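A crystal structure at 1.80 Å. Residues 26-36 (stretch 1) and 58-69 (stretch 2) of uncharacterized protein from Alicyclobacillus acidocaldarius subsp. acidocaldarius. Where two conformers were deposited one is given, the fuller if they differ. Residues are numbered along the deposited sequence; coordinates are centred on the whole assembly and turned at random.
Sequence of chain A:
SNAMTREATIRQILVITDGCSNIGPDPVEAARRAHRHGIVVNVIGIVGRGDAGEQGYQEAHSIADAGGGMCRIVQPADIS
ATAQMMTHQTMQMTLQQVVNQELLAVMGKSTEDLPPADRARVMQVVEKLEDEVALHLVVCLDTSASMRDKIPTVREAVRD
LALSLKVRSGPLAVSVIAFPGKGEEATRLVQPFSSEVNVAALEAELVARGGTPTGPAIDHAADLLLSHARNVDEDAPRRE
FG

Stretch 1 (26-36) DPVEAARRAHR
Stretch 2, residues 58-69: QEAHSIADAGGG

The C-terminal end of this contact is closed by a CH-pi interaction: the ring of His 35 lays one face over the turn that follows the second helix, with Gly 68 CA 3.9 Å from the His 35 ring centroid and 18° off the ring normal. Helix 27-36 and helix 58-66 run nearly parallel, their axes 17° apart in direction (signed crossing angle -17°) and 7.9 Å apart at closest approach, burying 492 Å² in total. No direct hydrogen bond joins the two stretches; two water bridges link them, one at the Asp 26/Glu 59 end, the other between Arg 32 and Asp 65. The register sets Val 28 CA 4.6 Å from Ile 63 CA, Ala 31 CA 4.6 Å from Gly 67 CA, and Arg 32 CA 4.9 Å from Ala 66 CA. Ala 31, Ala 66 and Gly 67 lie at the close approaches beyond the Val 28/Ile 63 pair.

Asp 26 (phi/psi -70/117, chi1 t) caps the first helix, Asp 26 OD1 accepting from Val 28 N at 2.9 Å. The same Asp 26 OD1 lies 4.6 Å from Glu 59 OE1, and water 1 bridges the two carboxylates, donating to both, 2.7 Å to Asp 26 OD1 and 2.7 Å to Glu 59 OE1. Glu 59 reaches across in an extended t, t conformation, bringing Glu 59 CD within 3.3 Å of Pro 27 CG, while Pro 27 CB packs 3.7 Å from Ile 63 CD1.

Val 28 (chi1 t) is a knob in a hole formed by Glu 59, Ser 62, Ile 63 and Ala 66. Val 28 CG2 is 3.7 Å from Ser 62 CB and 4.0 Å from Ile 63 CG1, and Val 28 CG1 lies 3.9 Å from Ala 66 CB. One turn on, Ala 31 CB points toward the second helix, 4.0 Å from CG2 of Ile 63 (chi1 m, chi2 t) and 3.5 Å from Ile 63 O.

Arg 32 (t, t, m) forms a salt bridge with Glu 29 within its own helix, Arg 32 NH2 to Glu 29 OE1 2.6 Å, the hydrogen bond within it being weak. Arg 32 NH1 donates to water 2 at 3.0 Å, and that water donates to Asp 65 OD2 at 3.1 Å.

Gly 67 (-91/8) leaves the helical conformation, and Gly 68 follows with positive phi (68/24), which favours glycine. His 35 adopts chi1 t and chi2 55° here. A CB on Gly 68 would clash, lying 2.2 Å from His 35 CE1. Although His 35 ND1 is 3.2 Å from Gly 67 O, the angle is too poor for a hydrogen bond; ND1 is satisfied elsewhere in the structure.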

# COMPACT_ATOMS: atom_id res chain seq x y z
N ASP A 26 -3.19 -16.45 -8.46
CA ASP A 26 -2.06 -15.56 -8.79
C ASP A 26 -2.22 -14.11 -8.33
O ASP A 26 -3.13 -13.41 -8.76
CB ASP A 26 -1.83 -15.65 -10.31
CG ASP A 26 -0.68 -14.79 -10.80
OD1 ASP A 26 0.11 -14.25 -9.99
OD2 ASP A 26 -0.56 -14.68 -12.03
N PRO A 27 -1.34 -13.65 -7.43
CA PRO A 27 -1.48 -12.28 -6.92
C PRO A 27 -1.14 -11.23 -7.98
O PRO A 27 -1.50 -10.06 -7.81
CB PRO A 27 -0.45 -12.22 -5.77
CG PRO A 27 0.58 -13.29 -6.12
CD PRO A 27 -0.27 -14.41 -6.75
N VAL A 28 -0.42 -11.61 -9.04
CA VAL A 28 -0.16 -10.64 -10.09
C VAL A 28 -1.48 -10.20 -10.74
O VAL A 28 -1.71 -9.01 -10.99
CB VAL A 28 0.85 -11.17 -11.11
CG1 VAL A 28 1.08 -10.12 -12.24
CG2 VAL A 28 2.16 -11.48 -10.39
N GLU A 29 -2.34 -11.16 -10.99
CA GLU A 29 -3.66 -10.86 -11.54
C GLU A 29 -4.52 -10.06 -10.56
O GLU A 29 -5.29 -9.18 -10.96
CB GLU A 29 -4.36 -12.18 -11.91
CG GLU A 29 -5.02 -12.16 -13.24
CD GLU A 29 -4.08 -11.66 -14.31
OE1 GLU A 29 -4.47 -10.74 -15.06
OE2 GLU A 29 -2.94 -12.19 -14.40
N ALA A 30 -4.42 -10.39 -9.27
CA ALA A 30 -5.15 -9.65 -8.24
C ALA A 30 -4.74 -8.18 -8.26
O ALA A 30 -5.58 -7.28 -8.15
CB ALA A 30 -4.91 -10.27 -6.84
N ALA A 31 -3.43 -7.93 -8.39
CA ALA A 31 -2.95 -6.56 -8.41
C ALA A 31 -3.42 -5.85 -9.67
O ALA A 31 -3.76 -4.67 -9.64
CB ALA A 31 -1.41 -6.52 -8.34
N ARG A 32 -3.42 -6.57 -10.79
CA ARG A 32 -3.88 -5.99 -12.06
C ARG A 32 -5.36 -5.58 -11.93
O ARG A 32 -5.76 -4.49 -12.35
CB ARG A 32 -3.66 -6.99 -13.20
CG ARG A 32 -3.86 -6.41 -14.60
CD ARG A 32 -3.45 -7.45 -15.66
NE ARG A 32 -2.00 -7.61 -15.67
CZ ARG A 32 -1.36 -8.77 -15.54
NH1 ARG A 32 -0.03 -8.79 -15.56
NH2 ARG A 32 -2.03 -9.90 -15.39
N ARG A 33 -6.18 -6.46 -11.34
CA ARG A 33 -7.58 -6.10 -11.03
C ARG A 33 -7.70 -4.87 -10.16
O ARG A 33 -8.50 -3.97 -10.44
CB ARG A 33 -8.29 -7.25 -10.31
CG ARG A 33 -8.66 -8.41 -11.21
CD ARG A 33 -9.59 -9.41 -10.48
NE ARG A 33 -8.92 -10.17 -9.42
CZ ARG A 33 -8.19 -11.27 -9.63
NH1 ARG A 33 -7.99 -11.72 -10.86
NH2 ARG A 33 -7.64 -11.91 -8.61
N ALA A 34 -6.95 -4.84 -9.06
CA ALA A 34 -6.95 -3.67 -8.18
C ALA A 34 -6.65 -2.38 -8.93
O ALA A 34 -7.34 -1.36 -8.73
CB ALA A 34 -5.96 -3.87 -7.04
N HIS A 35 -5.62 -2.41 -9.76
CA HIS A 35 -5.16 -1.21 -10.46
C HIS A 35 -6.19 -0.66 -11.45
O HIS A 35 -6.21 0.55 -11.70
CB HIS A 35 -3.81 -1.45 -11.14
CG HIS A 35 -3.11 -0.19 -11.55
ND1 HIS A 35 -2.83 0.83 -10.67
CD2 HIS A 35 -2.64 0.22 -12.76
CE1 HIS A 35 -2.21 1.81 -11.31
NE2 HIS A 35 -2.08 1.46 -12.57
N ARG A 36 -7.06 -1.51 -11.99
CA ARG A 36 -8.11 -1.02 -12.88
C ARG A 36 -9.04 -0.05 -12.13
O ARG A 36 -9.70 0.79 -12.74
CB ARG A 36 -8.93 -2.17 -13.47
CG ARG A 36 -8.19 -3.06 -14.45
CD ARG A 36 -9.17 -3.88 -15.29
NE ARG A 36 -8.88 -5.31 -15.24
CZ ARG A 36 -9.47 -6.18 -14.43
NH1 ARG A 36 -10.41 -5.77 -13.58
NH2 ARG A 36 -9.13 -7.46 -14.47
N GLN A 58 10.75 -12.37 -7.50
CA GLN A 58 10.30 -12.09 -8.86
C GLN A 58 8.83 -11.70 -8.77
O GLN A 58 8.42 -10.67 -9.30
CB GLN A 58 10.43 -13.31 -9.79
CG GLN A 58 11.86 -13.78 -10.08
CD GLN A 58 12.64 -12.80 -10.96
OE1 GLN A 58 12.10 -11.82 -11.47
NE2 GLN A 58 13.92 -13.07 -11.13
N GLU A 59 8.03 -12.53 -8.10
CA GLU A 59 6.60 -12.27 -8.02
C GLU A 59 6.32 -10.90 -7.43
O GLU A 59 5.47 -10.15 -7.93
CB GLU A 59 5.90 -13.34 -7.17
CG GLU A 59 4.37 -13.18 -7.18
CD GLU A 59 3.73 -14.17 -6.24
OE1 GLU A 59 3.18 -15.20 -6.72
OE2 GLU A 59 3.82 -13.94 -5.02
N ALA A 60 7.02 -10.54 -6.36
CA ALA A 60 6.85 -9.20 -5.77
C ALA A 60 7.03 -8.09 -6.81
O ALA A 60 6.25 -7.14 -6.85
CB ALA A 60 7.83 -8.99 -4.60
N HIS A 61 8.05 -8.22 -7.65
CA HIS A 61 8.28 -7.24 -8.71
C HIS A 61 7.13 -7.23 -9.71
O HIS A 61 6.69 -6.15 -10.14
CB HIS A 61 9.64 -7.48 -9.39
CG HIS A 61 10.77 -6.74 -8.72
ND1 HIS A 61 11.68 -7.36 -7.88
CD2 HIS A 61 11.08 -5.43 -8.71
CE1 HIS A 61 12.52 -6.45 -7.41
NE2 HIS A 61 12.18 -5.28 -7.89
N SER A 62 6.64 -8.41 -10.07
CA SER A 62 5.52 -8.50 -11.01
C SER A 62 4.23 -7.95 -10.42
O SER A 62 3.41 -7.36 -11.13
CB SER A 62 5.31 -9.95 -11.46
OG SER A 62 6.47 -10.37 -12.14
N ILE A 63 4.03 -8.15 -9.11
CA ILE A 63 2.86 -7.60 -8.43
C ILE A 63 2.90 -6.08 -8.47
O ILE A 63 1.92 -5.42 -8.80
CB ILE A 63 2.80 -8.06 -6.94
CG1 ILE A 63 2.44 -9.55 -6.87
CG2 ILE A 63 1.79 -7.22 -6.13
CD1 ILE A 63 2.62 -10.14 -5.43
N ALA A 64 4.05 -5.51 -8.11
CA ALA A 64 4.15 -4.05 -8.12
C ALA A 64 3.98 -3.49 -9.54
O ALA A 64 3.29 -2.48 -9.75
CB ALA A 64 5.46 -3.61 -7.48
N ASP A 65 4.56 -4.17 -10.52
CA ASP A 65 4.42 -3.72 -11.90
C ASP A 65 2.95 -3.70 -12.30
O ASP A 65 2.44 -2.68 -12.79
CB ASP A 65 5.20 -4.65 -12.82
CG ASP A 65 5.12 -4.22 -14.28
OD1 ASP A 65 5.47 -3.07 -14.57
OD2 ASP A 65 4.67 -5.03 -15.13
N ALA A 66 2.25 -4.81 -12.07
CA ALA A 66 0.84 -4.90 -12.46
C ALA A 66 -0.06 -3.99 -11.64
O ALA A 66 -1.12 -3.56 -12.12
CB ALA A 66 0.36 -6.33 -12.35
N GLY A 67 0.32 -3.72 -10.40
CA GLY A 67 -0.47 -2.86 -9.54
C GLY A 67 -0.09 -1.39 -9.61
O GLY A 67 -0.57 -0.58 -8.81
N GLY A 68 0.78 -1.05 -10.56
CA GLY A 68 1.16 0.33 -10.80
C GLY A 68 1.96 0.95 -9.67
O GLY A 68 1.99 2.17 -9.52
N GLY A 69 2.63 0.11 -8.87
CA GLY A 69 3.36 0.61 -7.71
C GLY A 69 4.85 0.27 -7.72
O GLY A 69 5.46 0.09 -8.78
O HOH W 1 2.58 -15.27 -9.37
O HOH W 2 1.95 -6.49 -15.55